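Local structure of UL18 protein (Human herpesvirus 5, 3D2U) at residues 8-13 with 93-98; 118-123 with 141-146; 219-224 with 251-256. The protein probably helps protect infected cells from host NK cells by engaging the inhibitory receptor LILRB1 and modulating its activity. The protein carries 4 engineered substitutions. All coordinates share one frame; numbering follows the deposited sequence.

Interaction 1: residues 8-13 with 93-98; sequences TGIFDD and QSVLTW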
loop_
_atom_site.group_PDB
_atom_site.type_symbol
_atom_site.label_atom_id
_atom_site.label_comp_id
_atom_site.label_asym_id
_atom_site.label_seq_id
_atom_site.Cartn_x
_atom_site.Cartn_y
_atom_site.Cartn_z
ATOM N N THR A 8 -19.092 0.555 -5.111
ATOM C CA THR A 8 -18.779 1.524 -4.076
ATOM C C THR A 8 -19.869 2.586 -4.084
ATOM O O THR A 8 -19.977 3.379 -5.031
ATOM C CB THR A 8 -17.412 2.211 -4.307
ATOM O OG1 THR A 8 -16.372 1.224 -4.342
ATOM C CG2 THR A 8 -17.129 3.191 -3.188
ATOM N N GLY A 9 -20.690 2.580 -3.037
ATOM C CA GLY A 9 -21.766 3.552 -2.921
ATOM C C GLY A 9 -21.473 4.518 -1.794
ATOM O O GLY A 9 -21.459 4.136 -0.621
ATOM N N ILE A 10 -21.223 5.775 -2.145
ATOM C CA ILE A 10 -20.898 6.774 -1.148
ATOM C C ILE A 10 -22.099 7.650 -0.819
ATOM O O ILE A 10 -22.810 8.121 -1.712
ATOM C CB ILE A 10 -19.740 7.705 -1.618
ATOM C CG1 ILE A 10 -18.513 6.883 -2.017
ATOM C CG2 ILE A 10 -19.363 8.672 -0.502
ATOM C CD1 ILE A 10 -18.654 6.171 -3.347
ATOM N N PHE A 11 -22.329 7.853 0.472
ATOM C CA PHE A 11 -23.411 8.709 0.932
ATOM C C PHE A 11 -22.747 9.979 1.450
ATOM O O PHE A 11 -21.946 9.908 2.367
ATOM C CB PHE A 11 -24.192 8.045 2.083
ATOM C CG PHE A 11 -25.240 8.946 2.715
ATOM C CD1 PHE A 11 -26.575 8.867 2.325
ATOM C CD2 PHE A 11 -24.882 9.901 3.671
ATOM C CE1 PHE A 11 -27.541 9.725 2.874
ATOM C CE2 PHE A 11 -25.840 10.762 4.221
ATOM C CZ PHE A 11 -27.166 10.674 3.824
ATOM N N ASP A 12 -23.050 11.128 0.853
ATOM C CA ASP A 12 -22.497 12.393 1.335
ATOM C C ASP A 12 -23.645 13.235 1.920
ATOM O O ASP A 12 -23.522 13.782 3.018
ATOM C CB ASP A 12 -21.783 13.181 0.216
ATOM C CG ASP A 12 -20.401 12.618 -0.130
ATOM O OD1 ASP A 12 -19.639 12.265 0.791
ATOM O OD2 ASP A 12 -20.063 12.557 -1.330
ATOM N N ASP A 13 -24.754 13.317 1.179
ATOM C CA ASP A 13 -25.968 14.072 1.559
ATOM C C ASP A 13 -27.169 13.186 1.349
ATOM O O ASP A 13 -27.068 12.098 0.787
ATOM C CB ASP A 13 -26.243 15.242 0.610
ATOM C CG ASP A 13 -25.592 16.513 1.028
ATOM O OD1 ASP A 13 -24.796 16.491 1.983
ATOM O OD2 ASP A 13 -25.879 17.544 0.384
ATOM N N GLN A 93 -16.256 6.910 7.235
ATOM C CA GLN A 93 -16.942 7.335 6.027
ATOM C C GLN A 93 -18.201 6.508 5.836
ATOM O O GLN A 93 -18.205 5.297 6.034
ATOM C CB GLN A 93 -16.030 7.195 4.799
ATOM C CG GLN A 93 -16.705 7.572 3.487
ATOM C CD GLN A 93 -15.804 7.378 2.279
ATOM O OE1 GLN A 93 -14.942 6.493 2.266
ATOM N NE2 GLN A 93 -16.017 8.186 1.246
ATOM N N SER A 94 -19.282 7.176 5.468
ATOM C CA SER A 94 -20.531 6.483 5.239
ATOM C C SER A 94 -20.522 5.931 3.811
ATOM O O SER A 94 -21.113 6.531 2.910
ATOM C CB SER A 94 -21.703 7.451 5.447
ATOM O OG SER A 94 -21.487 8.683 4.768
ATOM N N VAL A 95 -19.821 4.808 3.618
ATOM C CA VAL A 95 -19.707 4.125 2.313
ATOM C C VAL A 95 -20.095 2.674 2.412
ATOM O O VAL A 95 -19.686 1.986 3.350
ATOM C CB VAL A 95 -18.257 3.993 1.766
ATOM C CG1 VAL A 95 -18.007 4.959 0.656
ATOM C CG2 VAL A 95 -17.244 4.103 2.890
ATOM N N LEU A 96 -20.851 2.191 1.436
ATOM C CA LEU A 96 -21.186 0.775 1.410
ATOM C C LEU A 96 -20.391 0.239 0.228
ATOM O O LEU A 96 -20.457 0.786 -0.871
ATOM C CB LEU A 96 -22.685 0.544 1.186
ATOM C CG LEU A 96 -23.132 -0.921 1.059
ATOM C CD1 LEU A 96 -22.910 -1.662 2.372
ATOM C CD2 LEU A 96 -24.602 -0.975 0.660
ATOM N N THR A 97 -19.605 -0.799 0.471
ATOM C CA THR A 97 -18.794 -1.426 -0.564
ATOM C C THR A 97 -19.221 -2.869 -0.611
ATOM O O THR A 97 -19.166 -3.554 0.406
ATOM C CB THR A 97 -17.305 -1.423 -0.210
ATOM O OG1 THR A 97 -17.130 -1.953 1.114
ATOM C CG2 THR A 97 -16.731 -0.021 -0.299
ATOM N N TRP A 98 -19.669 -3.335 -1.767
ATOM C CA TRP A 98 -20.070 -4.724 -1.873
ATOM C C TRP A 98 -19.532 -5.326 -3.153
ATOM O O TRP A 98 -19.174 -4.608 -4.094
ATOM C CB TRP A 98 -21.595 -4.889 -1.734
ATOM C CG TRP A 98 -22.467 -4.396 -2.844
ATOM C CD1 TRP A 98 -23.097 -5.163 -3.785
ATOM C CD2 TRP A 98 -22.900 -3.051 -3.073
ATOM N NE1 TRP A 98 -23.896 -4.382 -4.581
ATOM C CE2 TRP A 98 -23.803 -3.081 -4.163
ATOM C CE3 TRP A 98 -22.618 -1.821 -2.464
ATOM C CZ2 TRP A 98 -24.433 -1.928 -4.652
ATOM C CZ3 TRP A 98 -23.246 -0.668 -2.958
ATOM C CH2 TRP A 98 -24.141 -0.736 -4.038
#
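The ring of Phe11 has the carbonyl oxygen of Asp13 over one face, offset toward the rim, and Ser94 OG at its edge; the Trp98 indole stacks with Tyr7 and Phe117 and passes Gly9 N obliquely, with CZ3 4.1 Å from that nitrogen. Both flat groups border an antiparallel strand pair, 8-11 with 95-98, in the floor of the MHC class I alpha1-alpha2 platform. Gly9 and Leu96 form the hydrogen-bonded pair, with Gly9 N to Leu96 O at 2.8 Å and nearly straight (173°). Having no side chain, Gly9 leaves its side of the sheet to the broad Trp98 ring. On that face Leu96 packs on helix 62-88 and on the bound peptide. Thr8, Ile10, Val95 and Thr97 occupy the other face, where Thr8, Val95 and Thr97 pack against another protein's chain. Branched Ile10 and Val95 lie side by side there, tightly packed, CG1 to CG1 at 3.3 Å. Past this pair Ser94 centres an inverse gamma turn. Its small hydroxyl, held between backbone N and carbonyl carbon (chi1 47°), can reach across: Ser94 OG donates to Phe11 O over 2.7 Å, in the carbonyl plane and on a lone pair.

Interaction 2: residues 118-123 with 141-146; sequences GWDGET and ISWLKQ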
loop_
_atom_site.group_PDB
_atom_site.type_symbol
_atom_site.label_atom_id
_atom_site.label_comp_id
_atom_site.label_asym_id
_atom_site.label_seq_id
_atom_site.Cartn_x
_atom_site.Cartn_y
_atom_site.Cartn_z
ATOM N N GLY A 118 -19.664 -4.520 3.033
ATOM C CA GLY A 118 -18.904 -3.892 4.084
ATOM C C GLY A 118 -19.368 -2.455 4.187
ATOM O O GLY A 118 -19.593 -1.801 3.170
ATOM N N TRP A 119 -19.562 -1.966 5.406
ATOM C CA TRP A 119 -19.948 -0.580 5.571
ATOM C C TRP A 119 -18.861 0.107 6.377
ATOM O O TRP A 119 -18.356 -0.447 7.359
ATOM C CB TRP A 119 -21.313 -0.442 6.255
ATOM C CG TRP A 119 -22.010 0.809 5.807
ATOM C CD1 TRP A 119 -22.442 1.099 4.541
ATOM C CD2 TRP A 119 -22.266 1.967 6.588
ATOM N NE1 TRP A 119 -22.943 2.375 4.488
ATOM C CE2 TRP A 119 -22.852 2.933 5.736
ATOM C CE3 TRP A 119 -22.055 2.294 7.926
ATOM C CZ2 TRP A 119 -23.230 4.193 6.177
ATOM C CZ3 TRP A 119 -22.425 3.539 8.358
ATOM C CH2 TRP A 119 -23.009 4.482 7.490
ATOM N N ASP A 120 -18.508 1.316 5.955
ATOM C CA ASP A 120 -17.456 2.080 6.610
ATOM C C ASP A 120 -16.226 1.198 6.836
ATOM O O ASP A 120 -15.606 1.239 7.893
ATOM C CB ASP A 120 -17.950 2.639 7.938
ATOM C CG ASP A 120 -16.966 3.587 8.567
ATOM O OD1 ASP A 120 -16.102 4.120 7.842
ATOM O OD2 ASP A 120 -17.058 3.805 9.792
ATOM N N GLY A 121 -15.884 0.400 5.829
ATOM C CA GLY A 121 -14.719 -0.467 5.917
ATOM C C GLY A 121 -14.868 -1.665 6.844
ATOM O O GLY A 121 -13.895 -2.380 7.094
ATOM N N GLU A 122 -16.080 -1.889 7.348
ATOM C CA GLU A 122 -16.365 -2.994 8.263
ATOM C C GLU A 122 -17.198 -4.051 7.574
ATOM O O GLU A 122 -18.224 -3.739 6.980
ATOM C CB GLU A 122 -17.166 -2.485 9.466
ATOM C CG GLU A 122 -16.507 -1.367 10.245
ATOM C CD GLU A 122 -15.219 -1.803 10.913
ATOM O OE1 GLU A 122 -15.177 -2.927 11.456
ATOM O OE2 GLU A 122 -14.252 -1.015 10.921
ATOM N N THR A 123 -16.791 -5.307 7.658
ATOM C CA THR A 123 -17.607 -6.341 7.036
ATOM C C THR A 123 -18.973 -6.376 7.713
ATOM O O THR A 123 -19.082 -6.443 8.939
ATOM C CB THR A 123 -16.953 -7.726 7.124
ATOM O OG1 THR A 123 -15.662 -7.673 6.506
ATOM C CG2 THR A 123 -17.814 -8.761 6.404
ATOM N N ILE A 141 -14.128 -7.527 16.832
ATOM C CA ILE A 141 -13.175 -6.466 16.506
ATOM C C ILE A 141 -13.803 -5.255 15.818
ATOM O O ILE A 141 -13.123 -4.254 15.587
ATOM C CB ILE A 141 -12.068 -6.983 15.562
ATOM C CG1 ILE A 141 -12.695 -7.443 14.239
ATOM C CG2 ILE A 141 -11.315 -8.140 16.217
ATOM C CD1 ILE A 141 -11.687 -7.755 13.142
ATOM N N SER A 142 -15.092 -5.333 15.504
ATOM C CA SER A 142 -15.766 -4.253 14.785
ATOM C C SER A 142 -16.645 -3.296 15.583
ATOM O O SER A 142 -17.410 -3.714 16.454
ATOM C CB SER A 142 -16.608 -4.861 13.661
ATOM O OG SER A 142 -17.259 -3.855 12.913
ATOM N N TRP A 143 -16.564 -2.006 15.256
ATOM C CA TRP A 143 -17.402 -1.033 15.943
ATOM C C TRP A 143 -18.866 -1.331 15.650
ATOM O O TRP A 143 -19.757 -0.779 16.299
ATOM C CB TRP A 143 -17.071 0.421 15.542
ATOM C CG TRP A 143 -17.445 0.888 14.126
ATOM C CD1 TRP A 143 -16.573 1.141 13.103
ATOM C CD2 TRP A 143 -18.746 1.287 13.643
ATOM N NE1 TRP A 143 -17.234 1.675 12.036
ATOM C CE2 TRP A 143 -18.566 1.780 12.331
ATOM C CE3 TRP A 143 -20.038 1.279 14.188
ATOM C CZ2 TRP A 143 -19.632 2.270 11.551
ATOM C CZ3 TRP A 143 -21.099 1.763 13.416
ATOM C CH2 TRP A 143 -20.886 2.254 12.108
ATOM N N LEU A 144 -19.114 -2.213 14.679
ATOM C CA LEU A 144 -20.483 -2.581 14.316
ATOM C C LEU A 144 -21.236 -3.300 15.443
ATOM O O LEU A 144 -22.441 -3.530 15.333
ATOM C CB LEU A 144 -20.501 -3.458 13.050
ATOM C CG LEU A 144 -20.032 -2.893 11.694
ATOM C CD1 LEU A 144 -20.431 -3.877 10.600
ATOM C CD2 LEU A 144 -20.657 -1.523 11.408
ATOM N N LYS A 145 -20.541 -3.669 16.518
ATOM C CA LYS A 145 -21.222 -4.338 17.622
ATOM C C LYS A 145 -22.208 -3.346 18.252
ATOM O O LYS A 145 -23.212 -3.741 18.841
ATOM C CB LYS A 145 -20.216 -4.874 18.661
ATOM C CG LYS A 145 -19.216 -3.864 19.212
ATOM C CD LYS A 145 -18.316 -4.510 20.273
ATOM C CE LYS A 145 -16.861 -4.063 20.138
ATOM N NZ LYS A 145 -16.207 -4.624 18.910
ATOM N N GLN A 146 -21.939 -2.056 18.070
ATOM C CA GLN A 146 -22.802 -0.989 18.583
ATOM C C GLN A 146 -24.232 -1.157 18.061
ATOM O O GLN A 146 -25.185 -0.681 18.671
ATOM C CB GLN A 146 -22.248 0.384 18.162
ATOM C CG GLN A 146 -22.994 1.598 18.720
ATOM C CD GLN A 146 -23.005 1.649 20.243
ATOM O OE1 GLN A 146 -22.148 1.073 20.899
ATOM N NE2 GLN A 146 -23.980 2.346 20.806
HETATM O O HOH W 1 -13.786 -1.032 14.139
#
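Glu122 makes the largest contribution from residues 118-123. Its CB rests 3.7 Å from Leu144 CG, so the side chain begins in apolar surroundings. CG stands anti to the carbonyl carbon (chi1 -57°) and meets the Trp143 indole obliquely, 3.6 Å from NE1. A bend at chi2 (-65°) then turns the carboxylate toward Ser142. There Glu122 OE1 accepts from Ser142 OG at 2.7 Å, the hydroxyl approaching from above the carboxylate plane, while OE2 takes a longer bond from a water that in turn accepts from Trp143 N. A glutamate suits the place: its stem is long enough to pack on Leu144 and Trp143 and still bring both oxygens to donors.

Glu122 opens the second strand of a tight beta hairpin, whose two strands are joined by a type I' turn from Trp119 to Glu122. Asp120 and Gly121 both have positive phi, which glycine readily accepts. The hairpin belongs to the edge of the MHC class I platform sheet, and residues 141-146 lie in the loop leading to helix 148-156.

Asp120, with CG anti to its backbone N, puts OD2 at the edge of the Trp143 ring, where NE1 makes a weak, bent bond at 3.1 Å. Its firmer partners are the backbone nitrogens of Arg91 and Ser92 at OD2 and of Gln93 at OD1, which should stabilise a negative charge. At the far rim, Trp119 CZ3 and Trp143 CH2 meet edge to edge at 4.3 Å. Ser142 OG also accepts from Leu144 N, in an ST turn, though the modelled place of that nitrogen is less certain. Leu144 CD1 lies 3.3 Å from Thr123 O.

Interaction 3: residues 219-224 with 251-256; sequences IQITFI and QGCYVA. Engineered in segment 219-224: Gln220 (natural residue Asn).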
loop_
_atom_site.group_PDB
_atom_site.type_symbol
_atom_site.label_atom_id
_atom_site.label_comp_id
_atom_site.label_asym_id
_atom_site.label_seq_id
_atom_site.Cartn_x
_atom_site.Cartn_y
_atom_site.Cartn_z
ATOM N N ILE A 219 3.977 -13.917 -11.639
ATOM C CA ILE A 219 5.307 -13.917 -12.208
ATOM C C ILE A 219 6.322 -14.228 -11.115
ATOM O O ILE A 219 6.041 -14.056 -9.941
ATOM C CB ILE A 219 5.577 -12.514 -12.819
ATOM C CG1 ILE A 219 6.858 -12.502 -13.645
ATOM C CG2 ILE A 219 5.631 -11.467 -11.692
ATOM C CD1 ILE A 219 6.974 -11.248 -14.528
ATOM N N GLN A 220 7.495 -14.708 -11.507
ATOM C CA GLN A 220 8.556 -15.014 -10.557
ATOM C C GLN A 220 9.806 -14.330 -11.103
ATOM O O GLN A 220 10.189 -14.517 -12.258
ATOM C CB GLN A 220 8.763 -16.536 -10.413
ATOM C CG GLN A 220 9.865 -16.927 -9.417
ATOM C CD GLN A 220 9.931 -18.430 -9.131
ATOM O OE1 GLN A 220 10.934 -18.932 -8.614
ATOM N NE2 GLN A 220 8.860 -19.147 -9.460
ATOM N N ILE A 221 10.403 -13.500 -10.256
ATOM C CA ILE A 221 11.594 -12.730 -10.578
ATOM C C ILE A 221 12.635 -13.133 -9.541
ATOM O O ILE A 221 12.440 -12.920 -8.346
ATOM C CB ILE A 221 11.315 -11.211 -10.460
ATOM C CG1 ILE A 221 10.199 -10.793 -11.424
ATOM C CG2 ILE A 221 12.596 -10.425 -10.710
ATOM C CD1 ILE A 221 8.813 -11.236 -11.001
ATOM N N THR A 222 13.742 -13.706 -9.998
ATOM C CA THR A 222 14.788 -14.182 -9.098
ATOM C C THR A 222 16.175 -13.737 -9.569
ATOM O O THR A 222 16.425 -13.599 -10.763
ATOM C CB THR A 222 14.755 -15.723 -9.044
ATOM O OG1 THR A 222 13.394 -16.153 -8.958
ATOM C CG2 THR A 222 15.517 -16.241 -7.845
ATOM N N PHE A 223 17.075 -13.492 -8.628
ATOM C CA PHE A 223 18.436 -13.112 -8.994
ATOM C C PHE A 223 19.242 -14.372 -8.865
ATOM O O PHE A 223 19.097 -15.099 -7.887
ATOM C CB PHE A 223 19.026 -12.077 -8.035
ATOM C CG PHE A 223 18.353 -10.763 -8.099
ATOM C CD1 PHE A 223 17.298 -10.464 -7.236
ATOM C CD2 PHE A 223 18.722 -9.837 -9.071
ATOM C CE1 PHE A 223 16.622 -9.261 -7.345
ATOM C CE2 PHE A 223 18.048 -8.633 -9.186
ATOM C CZ PHE A 223 16.995 -8.343 -8.323
ATOM N N ILE A 224 20.078 -14.664 -9.843
ATOM C CA ILE A 224 20.885 -15.855 -9.698
ATOM C C ILE A 224 22.317 -15.412 -9.472
ATOM O O ILE A 224 22.923 -14.716 -10.296
ATOM C CB ILE A 224 20.814 -16.801 -10.912
ATOM C CG1 ILE A 224 19.364 -16.977 -11.384
ATOM C CG2 ILE A 224 21.372 -18.168 -10.502
ATOM C CD1 ILE A 224 18.439 -17.579 -10.354
ATOM N N GLN A 251 6.460 -5.080 -12.152
ATOM C CA GLN A 251 7.109 -5.419 -10.897
ATOM C C GLN A 251 8.626 -5.282 -10.967
ATOM O O GLN A 251 9.277 -5.823 -11.865
ATOM C CB GLN A 251 6.710 -6.821 -10.404
ATOM C CG GLN A 251 7.124 -7.072 -8.940
ATOM C CD GLN A 251 6.444 -8.278 -8.306
ATOM O OE1 GLN A 251 6.282 -9.318 -8.936
ATOM N NE2 GLN A 251 6.068 -8.145 -7.043
ATOM N N GLY A 252 9.175 -4.517 -10.024
ATOM C CA GLY A 252 10.614 -4.311 -9.947
ATOM C C GLY A 252 11.152 -4.914 -8.656
ATOM O O GLY A 252 10.462 -4.907 -7.634
ATOM N N CYS A 253 12.371 -5.448 -8.692
ATOM C CA CYS A 253 12.989 -6.055 -7.506
ATOM C C CYS A 253 14.450 -5.601 -7.408
ATOM O O CYS A 253 15.015 -5.133 -8.394
ATOM C CB CYS A 253 12.936 -7.591 -7.606
ATOM S SG CYS A 253 11.309 -8.295 -8.073
ATOM N N TYR A 254 15.062 -5.759 -6.232
ATOM C CA TYR A 254 16.458 -5.356 -6.027
ATOM C C TYR A 254 17.164 -6.258 -4.997
ATOM O O TYR A 254 16.486 -6.943 -4.244
ATOM C CB TYR A 254 16.495 -3.872 -5.568
ATOM C CG TYR A 254 15.850 -3.595 -4.218
ATOM C CD1 TYR A 254 16.540 -3.828 -3.019
ATOM C CD2 TYR A 254 14.531 -3.152 -4.133
ATOM C CE1 TYR A 254 15.925 -3.634 -1.780
ATOM C CE2 TYR A 254 13.911 -2.952 -2.886
ATOM C CZ TYR A 254 14.612 -3.200 -1.722
ATOM O OH TYR A 254 13.978 -3.051 -0.502
ATOM N N VAL A 255 18.503 -6.275 -4.996
ATOM C CA VAL A 255 19.319 -7.027 -4.013
ATOM C C VAL A 255 20.635 -6.335 -3.753
ATOM O O VAL A 255 21.251 -5.799 -4.674
ATOM C CB VAL A 255 19.853 -8.418 -4.441
ATOM C CG1 VAL A 255 19.428 -9.465 -3.448
ATOM C CG2 VAL A 255 19.530 -8.734 -5.855
ATOM N N ALA A 256 21.099 -6.409 -2.513
ATOM C CA ALA A 256 22.385 -5.826 -2.188
ATOM C C ALA A 256 23.454 -6.865 -2.548
ATOM O O ALA A 256 23.412 -8.001 -2.076
ATOM C CB ALA A 256 22.441 -5.478 -0.713
#
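Phe223 and Ile221 both turn toward Cys253 on the facing strand, the first with the edge of its ring and the second with a methyl branch. The phenyl ring gets there with CG anti to the carbonyl carbon (chi1 -67°), and its rim runs along the opposite backbone. At the edge, near the ring plane, Phe223 CZ lies 3.8 Å from Cys253 O, and CE1 comes within 4.1 Å of Cys253 CB. A methyl of Val255, reaching tip to tip with Phe223, lies over one face of the ring, modelled too closely for its distance to be read. A flat aromatic suits this spot because it fills the gap between two sheets while its edge lies against the backbone of Cys253.

One step back, Ile221 turns its CG2 branch, anti to the backbone N, onto sulphur: Ile221 CG2 to Cys253 SG is 3.6 Å. Its other branch ends with CD1 3.8 Å from Gln251 OE1. Side chains of strands 220-224 and 251-256 that point inward thus meet in the core of an immunoglobulin C1-set beta sandwich. The two strands belong to opposing sheets and run in nearly the same direction, 23° apart, with axes 8.3 Å apart at their closest. Cys253 is disulfide-bonded to Cys238 on strand 237-243, its neighbour within the same sheet. Cys209 and Cys265, the disulfide that spans the two sheets, lie close by: Phe223 touches the first and Ile221 the second.

At the start of the pair Ile219 and Gln251 slide past each other in opposite directions, bringing Ile219 CG2 to 3.6 Å from Gln251 OE1. The extended Gln251 chain spends its amide NE2 on Asn239 O. Alternation sends Tyr254 to the outer side, where its ring makes a cation-pi contact with a basic side chain of another protein's chain.

In the fold
The three contacts follow one another along the chain, each closing before the next opens. Interactions 1 and 2, with centres 13 Å apart, share the seven-stranded platform sheet: strands 95-104 and 110-119 are neighbours in it, and a probable hydrogen bond between Thr97 O and Gly118 N joins the two contacts directly. Together they run from the middle of the floor to its outer hairpin and the loop before helix 148-156. Interaction 3 sits in the immunoglobulin domain, its centre about 39 Å from that of interaction 1 and 38 Å from that of interaction 2, without touching either. The layout reproduces the MHC class I plan of platform plus immunoglobulin domain, here in a viral protein.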